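Local coordinates for NikO protein (Streptomyces tendae, PDB 4FQD) that is an enolpyruvyl transferase essential in nikkomycin biosynthesis and belongs to the MurA branch of the EPSP synthase family, at residues 402-413 with 427-438; 22-30 with 277-287. The protein carries 4 engineered substitutions. All blocks are in the same frame, centred on the assembly; numbering follows the deposited sequence.

Contact 1. Residues 402-413 with 427-438. With SO4 (sulfate ion), chain D.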
loop_
_atom_site.group_PDB
_atom_site.type_symbol
_atom_site.label_atom_id
_atom_site.label_comp_id
_atom_site.label_asym_id
_atom_site.label_seq_id
_atom_site.Cartn_x
_atom_site.Cartn_y
_atom_site.Cartn_z
ATOM N N THR A 402 1.214 16.809 -28.746
ATOM C CA THR A 402 2.195 16.958 -27.677
ATOM C C THR A 402 3.536 16.329 -28.040
ATOM O O THR A 402 3.627 15.527 -28.970
ATOM C CB THR A 402 1.693 16.328 -26.363
ATOM O OG1 THR A 402 1.404 14.940 -26.576
ATOM C CG2 THR A 402 0.436 17.034 -25.879
ATOM N N ASP A 403 4.574 16.706 -27.300
ATOM C CA ASP A 403 5.900 16.120 -27.468
ATOM C C ASP A 403 6.326 15.402 -26.196
ATOM O O ASP A 403 6.751 16.034 -25.228
ATOM C CB ASP A 403 6.929 17.192 -27.826
ATOM C CG ASP A 403 6.730 17.751 -29.216
ATOM O OD1 ASP A 403 7.026 17.032 -30.194
ATOM O OD2 ASP A 403 6.288 18.912 -29.332
ATOM N N LEU A 404 6.216 14.079 -26.206
ATOM C CA LEU A 404 6.502 13.282 -25.019
ATOM C C LEU A 404 7.953 12.817 -24.967
ATOM O O LEU A 404 8.515 12.378 -25.969
ATOM C CB LEU A 404 5.558 12.078 -24.943
ATOM C CG LEU A 404 4.244 12.256 -24.176
ATOM C CD1 LEU A 404 3.499 13.501 -24.615
ATOM C CD2 LEU A 404 3.364 11.032 -24.349
ATOM N N ARG A 405 8.555 12.921 -23.787
ATOM C CA ARG A 405 9.921 12.456 -23.582
ATOM C C ARG A 405 9.953 11.285 -22.609
ATOM O O ARG A 405 9.455 11.384 -21.487
ATOM C CB ARG A 405 10.807 13.591 -23.064
ATOM C CG ARG A 405 12.217 13.147 -22.709
ATOM C CD ARG A 405 13.014 14.270 -22.067
ATOM N NE ARG A 405 14.353 13.833 -21.683
ATOM C CZ ARG A 405 15.395 13.813 -22.507
ATOM N NH1 ARG A 405 15.251 14.200 -23.766
ATOM N NH2 ARG A 405 16.580 13.402 -22.077
ATOM N N ALA A 406 10.540 10.175 -23.043
ATOM C CA ALA A 406 10.664 8.996 -22.196
ATOM C C ALA A 406 11.865 9.125 -21.268
ATOM O O ALA A 406 12.933 9.572 -21.680
ATOM C CB ALA A 406 10.782 7.744 -23.045
ATOM N N THR A 407 11.684 8.732 -20.012
ATOM C CA THR A 407 12.759 8.803 -19.030
ATOM C C THR A 407 13.431 7.449 -18.844
ATOM O O THR A 407 14.589 7.376 -18.432
ATOM C CB THR A 407 12.250 9.307 -17.666
ATOM O OG1 THR A 407 11.173 8.474 -17.218
ATOM C CG2 THR A 407 11.762 10.743 -17.775
ATOM N N ASP A 408 12.703 6.380 -19.150
ATOM C CA ASP A 408 13.224 5.027 -18.978
ATOM C C ASP A 408 12.513 4.007 -19.865
ATOM O O ASP A 408 11.712 4.370 -20.727
ATOM C CB ASP A 408 13.138 4.604 -17.508
ATOM C CG ASP A 408 11.758 4.817 -16.919
ATOM O OD1 ASP A 408 10.895 3.927 -17.082
ATOM O OD2 ASP A 408 11.536 5.874 -16.290
ATOM N N LEU A 409 12.815 2.730 -19.642
ATOM C CA LEU A 409 12.279 1.639 -20.456
ATOM C C LEU A 409 10.755 1.537 -20.401
ATOM O O LEU A 409 10.082 1.644 -21.427
ATOM C CB LEU A 409 12.913 0.308 -20.043
ATOM C CG LEU A 409 12.253 -0.988 -20.525
ATOM C CD1 LEU A 409 12.201 -1.060 -22.044
ATOM C CD2 LEU A 409 12.982 -2.194 -19.953
ATOM N N ARG A 410 10.218 1.324 -19.206
ATOM C CA ARG A 410 8.780 1.145 -19.043
ATOM C C ARG A 410 8.022 2.447 -19.287
ATOM O O ARG A 410 6.836 2.431 -19.618
ATOM C CB ARG A 410 8.458 0.582 -17.657
ATOM C CG ARG A 410 9.204 -0.702 -17.330
ATOM C CD ARG A 410 9.064 -1.724 -18.450
ATOM N NE ARG A 410 9.891 -2.904 -18.218
ATOM C CZ ARG A 410 10.042 -3.894 -19.092
ATOM N NH1 ARG A 410 9.421 -3.848 -20.262
ATOM N NH2 ARG A 410 10.815 -4.930 -18.796
ATOM N N ALA A 411 8.714 3.571 -19.129
ATOM C CA ALA A 411 8.120 4.875 -19.393
ATOM C C ALA A 411 7.847 5.044 -20.882
ATOM O O ALA A 411 6.798 5.548 -21.276
ATOM C CB ALA A 411 9.026 5.986 -18.889
ATOM N N ALA A 412 8.796 4.613 -21.706
ATOM C CA ALA A 412 8.654 4.703 -23.154
ATOM C C ALA A 412 7.495 3.843 -23.647
ATOM O O ALA A 412 6.758 4.233 -24.555
ATOM C CB ALA A 412 9.946 4.292 -23.838
ATOM N N ALA A 413 7.338 2.671 -23.041
ATOM C CA ALA A 413 6.293 1.738 -23.438
ATOM C C ALA A 413 4.901 2.258 -23.088
ATOM O O ALA A 413 3.996 2.230 -23.920
ATOM C CB ALA A 413 6.528 0.375 -22.800
ATOM N N THR A 427 4.262 12.978 -30.609
ATOM C CA THR A 427 5.655 12.606 -30.809
ATOM C C THR A 427 6.266 12.083 -29.515
ATOM O O THR A 427 5.977 12.588 -28.430
ATOM C CB THR A 427 6.492 13.785 -31.334
ATOM O OG1 THR A 427 6.367 14.896 -30.440
ATOM C CG2 THR A 427 6.016 14.200 -32.719
ATOM N N LEU A 428 7.106 11.061 -29.639
ATOM C CA LEU A 428 7.782 10.472 -28.492
ATOM C C LEU A 428 9.267 10.290 -28.782
ATOM O O LEU A 428 9.641 9.672 -29.780
ATOM C CB LEU A 428 7.152 9.125 -28.133
ATOM C CG LEU A 428 7.812 8.339 -26.997
ATOM C CD1 LEU A 428 7.746 9.116 -25.689
ATOM C CD2 LEU A 428 7.168 6.970 -26.847
ATOM N N ARG A 429 10.113 10.832 -27.912
ATOM C CA ARG A 429 11.556 10.663 -28.060
ATOM C C ARG A 429 12.165 9.898 -26.890
ATOM O O ARG A 429 11.472 9.571 -25.925
ATOM C CB ARG A 429 12.259 12.007 -28.254
ATOM C CG ARG A 429 12.006 13.034 -27.169
ATOM C CD ARG A 429 12.722 14.329 -27.514
ATOM N NE ARG A 429 12.535 15.361 -26.501
ATOM C CZ ARG A 429 11.578 16.283 -26.541
ATOM N NH1 ARG A 429 10.714 16.305 -27.545
ATOM N NH2 ARG A 429 11.488 17.186 -25.574
ATOM N N ASN A 430 13.465 9.628 -26.991
ATOM C CA ASN A 430 14.164 8.756 -26.051
ATOM C C ASN A 430 13.525 7.374 -25.993
ATOM O O ASN A 430 13.464 6.747 -24.937
ATOM C CB ASN A 430 14.241 9.378 -24.654
ATOM C CG ASN A 430 15.281 10.474 -24.560
ATOM O OD1 ASN A 430 15.636 10.915 -23.470
ATOM N ND2 ASN A 430 15.773 10.923 -25.709
ATOM N N HIS A 431 13.052 6.910 -27.146
ATOM C CA HIS A 431 12.416 5.604 -27.254
ATOM C C HIS A 431 13.452 4.508 -27.478
ATOM O O HIS A 431 13.104 3.356 -27.738
ATOM C CB HIS A 431 11.395 5.604 -28.391
ATOM C CG HIS A 431 11.958 6.042 -29.709
ATOM N ND1 HIS A 431 12.170 7.365 -30.022
ATOM C CD2 HIS A 431 12.346 5.328 -30.792
ATOM C CE1 HIS A 431 12.668 7.450 -31.245
ATOM N NE2 HIS A 431 12.784 6.231 -31.733
ATOM N N HIS A 432 14.725 4.876 -27.371
ATOM C CA HIS A 432 15.818 3.922 -27.514
ATOM C C HIS A 432 15.848 2.969 -26.325
ATOM O O HIS A 432 16.482 1.915 -26.377
ATOM C CB HIS A 432 17.155 4.654 -27.636
ATOM C CG HIS A 432 17.482 5.516 -26.456
ATOM N ND1 HIS A 432 17.144 6.852 -26.394
ATOM C CD2 HIS A 432 18.110 5.235 -25.290
ATOM C CE1 HIS A 432 17.553 7.355 -25.243
ATOM N NE2 HIS A 432 18.142 6.392 -24.554
ATOM N N HIS A 433 15.159 3.350 -25.253
ATOM C CA HIS A 433 15.069 2.523 -24.057
ATOM C C HIS A 433 14.339 1.215 -24.341
ATOM O O HIS A 433 14.619 0.193 -23.714
ATOM C CB HIS A 433 14.355 3.278 -22.932
ATOM C CG HIS A 433 15.118 4.453 -22.405
ATOM N ND1 HIS A 433 16.352 4.331 -21.804
ATOM C CD2 HIS A 433 14.816 5.773 -22.375
ATOM C CE1 HIS A 433 16.781 5.524 -21.433
ATOM N NE2 HIS A 433 15.867 6.417 -21.769
ATOM N N LEU A 434 13.409 1.254 -25.292
ATOM C CA LEU A 434 12.573 0.101 -25.622
ATOM C C LEU A 434 13.372 -1.120 -26.077
ATOM O O LEU A 434 12.943 -2.258 -25.878
ATOM C CB LEU A 434 11.550 0.471 -26.699
ATOM C CG LEU A 434 10.439 1.450 -26.317
ATOM C CD1 LEU A 434 9.586 1.781 -27.533
ATOM C CD2 LEU A 434 9.582 0.880 -25.198
ATOM N N ALA A 435 14.528 -0.882 -26.687
ATOM C CA ALA A 435 15.350 -1.963 -27.224
ATOM C C ALA A 435 15.939 -2.846 -26.126
ATOM O O ALA A 435 16.366 -3.971 -26.386
ATOM C CB ALA A 435 16.456 -1.402 -28.108
ATOM N N ARG A 436 15.957 -2.333 -24.900
ATOM C CA ARG A 436 16.513 -3.071 -23.772
ATOM C C ARG A 436 15.458 -3.906 -23.049
ATOM O O ARG A 436 15.778 -4.656 -22.128
ATOM C CB ARG A 436 17.190 -2.115 -22.787
ATOM C CG ARG A 436 18.373 -1.360 -23.373
ATOM C CD ARG A 436 19.026 -0.448 -22.343
ATOM N NE ARG A 436 18.150 0.645 -21.931
ATOM C CZ ARG A 436 17.455 0.664 -20.799
ATOM N NH1 ARG A 436 17.530 -0.352 -19.951
ATOM N NH2 ARG A 436 16.684 1.704 -20.511
ATOM N N GLY A 437 14.204 -3.775 -23.470
ATOM C CA GLY A 437 13.115 -4.505 -22.844
ATOM C C GLY A 437 12.257 -5.266 -23.835
ATOM O O GLY A 437 11.666 -6.294 -23.498
ATOM N N TYR A 438 12.185 -4.760 -25.060
ATOM C CA TYR A 438 11.380 -5.389 -26.101
ATOM C C TYR A 438 12.217 -5.610 -27.353
ATOM O O TYR A 438 13.154 -4.859 -27.622
ATOM C CB TYR A 438 10.163 -4.522 -26.436
ATOM C CG TYR A 438 9.320 -4.147 -25.237
ATOM C CD1 TYR A 438 9.607 -3.010 -24.491
ATOM C CD2 TYR A 438 8.236 -4.926 -24.854
ATOM C CE1 TYR A 438 8.842 -2.662 -23.396
ATOM C CE2 TYR A 438 7.464 -4.586 -23.758
ATOM C CZ TYR A 438 7.771 -3.452 -23.034
ATOM O OH TYR A 438 7.006 -3.105 -21.943
HETATM S S SO4 D . 15.180 0.947 -16.716
HETATM O O1 SO4 D . 13.999 0.360 -16.088
HETATM O O2 SO4 D . 16.046 -0.118 -17.212
HETATM O O3 SO4 D . 14.773 1.797 -17.831
HETATM O O4 SO4 D . 15.903 1.752 -15.734
HETATM O O HOH W 1 8.903 14.123 -28.370
HETATM O O HOH W 2 9.348 -6.021 -21.536
HETATM O O HOH W 3 12.436 -6.619 -20.277
#

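Contact 2. Residues 22-30 with 277-287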
loop_
_atom_site.group_PDB
_atom_site.type_symbol
_atom_site.label_atom_id
_atom_site.label_comp_id
_atom_site.label_asym_id
_atom_site.label_seq_id
_atom_site.Cartn_x
_atom_site.Cartn_y
_atom_site.Cartn_z
ATOM N N ASN A 22 -6.694 4.442 -33.648
ATOM C CA ASN A 22 -6.949 3.217 -34.392
ATOM C C ASN A 22 -7.007 1.998 -33.479
ATOM O O ASN A 22 -6.207 1.864 -32.553
ATOM C CB ASN A 22 -5.889 3.017 -35.476
ATOM C CG ASN A 22 -5.835 4.171 -36.456
ATOM O OD1 ASN A 22 -6.690 4.296 -37.332
ATOM N ND2 ASN A 22 -4.824 5.022 -36.315
ATOM N N ARG A 23 -7.959 1.112 -33.747
ATOM C CA ARG A 23 -8.120 -0.103 -32.956
ATOM C C ARG A 23 -7.151 -1.194 -33.400
ATOM O O ARG A 23 -6.999 -1.457 -34.592
ATOM C CB ARG A 23 -9.563 -0.605 -33.037
ATOM C CG ARG A 23 -10.528 0.193 -32.179
ATOM C CD ARG A 23 -10.283 -0.078 -30.705
ATOM N NE ARG A 23 -10.810 0.977 -29.848
ATOM C CZ ARG A 23 -10.797 0.935 -28.519
ATOM N NH1 ARG A 23 -10.292 -0.119 -27.894
ATOM N NH2 ARG A 23 -11.296 1.942 -27.816
ATOM N N LEU A 24 -6.498 -1.823 -32.429
ATOM C CA LEU A 24 -5.541 -2.884 -32.712
ATOM C C LEU A 24 -6.231 -4.241 -32.757
ATOM O O LEU A 24 -7.216 -4.469 -32.057
ATOM C CB LEU A 24 -4.434 -2.900 -31.656
ATOM C CG LEU A 24 -3.694 -1.583 -31.420
ATOM C CD1 LEU A 24 -2.579 -1.770 -30.402
ATOM C CD2 LEU A 24 -3.147 -1.030 -32.725
ATOM N N SER A 25 -5.708 -5.140 -33.584
ATOM C CA SER A 25 -6.245 -6.492 -33.683
ATOM C C SER A 25 -5.192 -7.459 -34.210
ATOM O O SER A 25 -4.276 -7.062 -34.932
ATOM C CB SER A 25 -7.483 -6.520 -34.584
ATOM O OG SER A 25 -7.156 -6.150 -35.912
ATOM N N GLY A 26 -5.330 -8.728 -33.844
ATOM C CA GLY A 26 -4.395 -9.750 -34.275
ATOM C C GLY A 26 -3.859 -10.564 -33.113
ATOM O O GLY A 26 -4.484 -10.643 -32.056
ATOM N N ALA A 27 -2.696 -11.172 -33.314
ATOM C CA ALA A 27 -2.063 -11.973 -32.276
ATOM C C ALA A 27 -0.631 -11.513 -32.034
ATOM O O ALA A 27 0.043 -11.041 -32.950
ATOM C CB ALA A 27 -2.093 -13.446 -32.648
ATOM N N VAL A 28 -0.175 -11.648 -30.794
ATOM C CA VAL A 28 1.193 -11.296 -30.438
ATOM C C VAL A 28 1.895 -12.468 -29.761
ATOM O O VAL A 28 1.290 -13.195 -28.973
ATOM C CB VAL A 28 1.244 -10.066 -29.505
ATOM C CG1 VAL A 28 0.863 -8.806 -30.262
ATOM C CG2 VAL A 28 0.334 -10.268 -28.304
ATOM N N ARG A 29 3.170 -12.656 -30.081
ATOM C CA ARG A 29 3.967 -13.679 -29.419
ATOM C C ARG A 29 5.019 -13.032 -28.529
ATOM O O ARG A 29 5.719 -12.106 -28.944
ATOM C CB ARG A 29 4.613 -14.628 -30.436
ATOM C CG ARG A 29 5.514 -13.951 -31.454
ATOM C CD ARG A 29 6.150 -14.967 -32.390
ATOM N NE ARG A 29 6.992 -15.927 -31.679
ATOM C CZ ARG A 29 6.897 -17.246 -31.810
ATOM N NH1 ARG A 29 5.993 -17.770 -32.627
ATOM N NH2 ARG A 29 7.706 -18.044 -31.125
ATOM N N THR A 30 5.117 -13.517 -27.298
ATOM C CA THR A 30 6.048 -12.954 -26.331
ATOM C C THR A 30 7.448 -13.525 -26.504
ATOM O O THR A 30 7.629 -14.597 -27.083
ATOM C CB THR A 30 5.582 -13.219 -24.887
ATOM O OG1 THR A 30 5.446 -14.629 -24.680
ATOM C CG2 THR A 30 4.246 -12.541 -24.625
ATOM N N LEU A 277 -7.059 -1.667 -23.590
ATOM C CA LEU A 277 -7.286 -0.256 -23.891
ATOM C C LEU A 277 -7.257 0.103 -25.378
ATOM O O LEU A 277 -7.824 1.118 -25.779
ATOM C CB LEU A 277 -6.274 0.611 -23.139
ATOM C CG LEU A 277 -6.266 0.472 -21.615
ATOM C CD1 LEU A 277 -5.220 1.385 -20.995
ATOM C CD2 LEU A 277 -7.646 0.759 -21.042
ATOM N N LEU A 278 -6.604 -0.720 -26.194
ATOM C CA LEU A 278 -6.384 -0.359 -27.594
ATOM C C LEU A 278 -7.042 -1.294 -28.608
ATOM O O LEU A 278 -7.252 -0.913 -29.758
ATOM C CB LEU A 278 -4.885 -0.244 -27.886
ATOM C CG LEU A 278 -4.104 0.731 -27.003
ATOM C CD1 LEU A 278 -2.625 0.719 -27.366
ATOM C CD2 LEU A 278 -4.676 2.138 -27.108
ATOM N N ALA A 279 -7.365 -2.512 -28.188
ATOM C CA ALA A 279 -7.946 -3.495 -29.099
ATOM C C ALA A 279 -9.469 -3.402 -29.158
ATOM O O ALA A 279 -10.104 -2.893 -28.235
ATOM C CB ALA A 279 -7.513 -4.902 -28.709
ATOM N N ASP A 280 -10.048 -3.889 -30.252
ATOM C CA ASP A 280 -11.502 -3.928 -30.394
ATOM C C ASP A 280 -12.009 -5.368 -30.356
ATOM O O ASP A 280 -13.211 -5.615 -30.258
ATOM C CB ASP A 280 -11.948 -3.229 -31.681
ATOM C CG ASP A 280 -11.305 -3.818 -32.915
ATOM O OD1 ASP A 280 -10.258 -4.481 -32.775
ATOM O OD2 ASP A 280 -11.839 -3.614 -34.025
ATOM N N GLU A 281 -11.077 -6.312 -30.439
ATOM C CA GLU A 281 -11.375 -7.726 -30.253
ATOM C C GLU A 281 -10.385 -8.304 -29.245
ATOM O O GLU A 281 -9.292 -7.761 -29.078
ATOM C CB GLU A 281 -11.293 -8.477 -31.584
ATOM C CG GLU A 281 -12.513 -8.297 -32.474
ATOM C CD GLU A 281 -13.786 -8.836 -31.844
ATOM O OE1 GLU A 281 -13.784 -9.997 -31.380
ATOM O OE2 GLU A 281 -14.792 -8.096 -31.809
ATOM N N PRO A 282 -10.771 -9.394 -28.556
ATOM C CA PRO A 282 -9.896 -10.060 -27.585
ATOM C C PRO A 282 -8.506 -10.349 -28.147
ATOM O O PRO A 282 -8.368 -11.095 -29.117
ATOM C CB PRO A 282 -10.636 -11.368 -27.304
ATOM C CG PRO A 282 -12.064 -11.011 -27.466
ATOM C CD PRO A 282 -12.111 -10.009 -28.591
ATOM N N LEU A 283 -7.489 -9.749 -27.536
ATOM C CA LEU A 283 -6.118 -9.874 -28.013
ATOM C C LEU A 283 -5.456 -11.147 -27.500
ATOM O O LEU A 283 -5.273 -11.326 -26.295
ATOM C CB LEU A 283 -5.298 -8.655 -27.589
ATOM C CG LEU A 283 -3.885 -8.570 -28.167
ATOM C CD1 LEU A 283 -3.941 -8.359 -29.671
ATOM C CD2 LEU A 283 -3.090 -7.463 -27.494
ATOM N N ARG A 284 -5.092 -12.029 -28.425
ATOM C CA ARG A 284 -4.449 -13.286 -28.068
ATOM C C ARG A 284 -2.949 -13.079 -27.887
ATOM O O ARG A 284 -2.270 -12.563 -28.776
ATOM C CB ARG A 284 -4.720 -14.343 -29.137
ATOM C CG ARG A 284 -4.940 -15.742 -28.588
ATOM C CD ARG A 284 -5.427 -16.682 -29.677
ATOM N NE ARG A 284 -4.461 -16.794 -30.766
ATOM C CZ ARG A 284 -3.510 -17.719 -30.825
ATOM N NH1 ARG A 284 -3.397 -18.616 -29.857
ATOM N NH2 ARG A 284 -2.672 -17.749 -31.850
ATOM N N ILE A 285 -2.438 -13.477 -26.725
ATOM C CA ILE A 285 -1.027 -13.305 -26.398
ATOM C C ILE A 285 -0.390 -14.661 -26.109
ATOM O O ILE A 285 -0.713 -15.306 -25.113
ATOM C CB ILE A 285 -0.853 -12.393 -25.171
ATOM C CG1 ILE A 285 -1.701 -11.127 -25.323
ATOM C CG2 ILE A 285 0.613 -12.047 -24.966
ATOM C CD1 ILE A 285 -1.907 -10.369 -24.030
ATOM N N THR A 286 0.519 -15.088 -26.980
ATOM C CA THR A 286 1.095 -16.426 -26.880
ATOM C C THR A 286 2.509 -16.436 -26.304
ATOM O O THR A 286 3.197 -15.415 -26.281
ATOM C CB THR A 286 1.115 -17.136 -28.248
ATOM O OG1 THR A 286 2.002 -16.445 -29.137
ATOM C CG2 THR A 286 -0.283 -17.172 -28.852
ATOM N N GLY A 287 2.932 -17.609 -25.845
ATOM C CA GLY A 287 4.256 -17.795 -25.283
ATOM C C GLY A 287 4.358 -19.162 -24.639
ATOM O O GLY A 287 3.448 -19.574 -23.922
HETATM O O HOH W 4 -10.461 2.127 -24.515
#

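Contact 1. Residues 402-413 with 427-438
A beta-alpha-beta unit forms this contact, with L404 on strand 402-405 paired to L428 on the parallel strand 425-429. The second strand holds the L404 backbone twice: L404 N donates to T427 O (2.7 Å) and L404 O accepts from R429 N (3.0 Å). The leucines share one sheet face. L428 has CG anti to its N (chi1 176°), which carries CD1 alongside L404 CB at 3.8 Å, while CD2 meets A412 O of the connecting helix. On the other face R405 reaches N430. N430 OD1 sits over one face of the guanidinium, off centre, so the N-H groups, which lie in the guanidinium plane, do not point at it; the amide plane is turned 62° from that plane.

Past the strands, D408 CA makes a CH-pi contact over the H433 ring, 3.9 Å from its centroid. H433 ND1 accepts from R436 NH2 (2.9 Å), which ties the guanidinium to the imidazole. R436 NH1 and NH2 give nearly straight bonds to sulfate O2 and O3. L409 N, at the helix start, also donates to O3 (2.8 Å). D408 is the N-cap and accepts from A411 N. Deeper in, L434 CD2 packs on A412 CB (3.7 Å). Strand, helix and parallel return strand make the beta-alpha-beta crossover of the inverse beta/alpha barrel.

Contact 2. Residues 22-30 with 277-287
V28 and I285 are neighbours on two parallel strands, 27-29 and 283-286, which come from distant parts of the chain. Strand 27-29 is an outermost strand of a mixed four-stranded sheet in the inverse beta/alpha barrel. It pairs with 283-286, which is flanked in turn by 317-320.

The backbone bonds form a short ladder. V28 N donates to R284 O (3.0 Å), and V28 O accepts from T286 N (2.9 Å). T30 N then donates to T286 O (2.9 Å). Before the strands, L24 N bonds to L278 O (2.9 Å), joining the loop to the chain where helix 265-278 runs out toward strand 283-286.

One side-chain hydroxyl adds to the ladder. T30 holds OG1 between its own N and carbonyl carbon (chi1 58°), and from there OG1 also donates to T286 O (2.9 Å). That carbonyl oxygen is gripped by two donors from one residue. An alanine in place of T30 would probably leave T286 O with the backbone N alone of these two donors, and open a gap beside I285 CG2.

The apolar contacts lie on the V28 and I285 face, which W271 of helix 265-278 covers. V28 and I285 lie side by side, with V28 CG2 3.7 Å from I285 CG1. The T30 and I285 side chains cross at about a right angle, meeting through their CG2 methyls. L24 and L278 also lie side by side, pointing the same way.

R284, on the other sheet face from V28 and I285, makes a salt bridge with E317. R23 and D280 meet in the loops before the strands. They slide past each other in opposite directions, touching through their carbons. The R23 chain bends at chi2 (-71°) and turns back over the 277-280 backbone, where NH1 donates to A279 O (2.8 Å) from above the carbonyl plane.

Contacts 1 and 2 both build parallel strand pairs, in two different four-stranded sheets. Their centres lie about 21 Å apart and their nearest atoms about 8 Å apart, so they do not touch. Shared elements connect them. Helix 265-278 runs into contact 2, and its T270 hydrogen-bonds Y438 of contact 1. Helix 344-351 touches both: F346 meets A413 and Y438, while L349 and L350 meet L277. Just after segment 22-30, K34 donates to the carbonyl oxygen of R436. A sulfate, probably from the crystallisation liquor, is bound by L409 and R436 of contact 1. Contact 2 joins chain regions far apart in sequence, whereas contact 1 closes a local beta-alpha-beta unit.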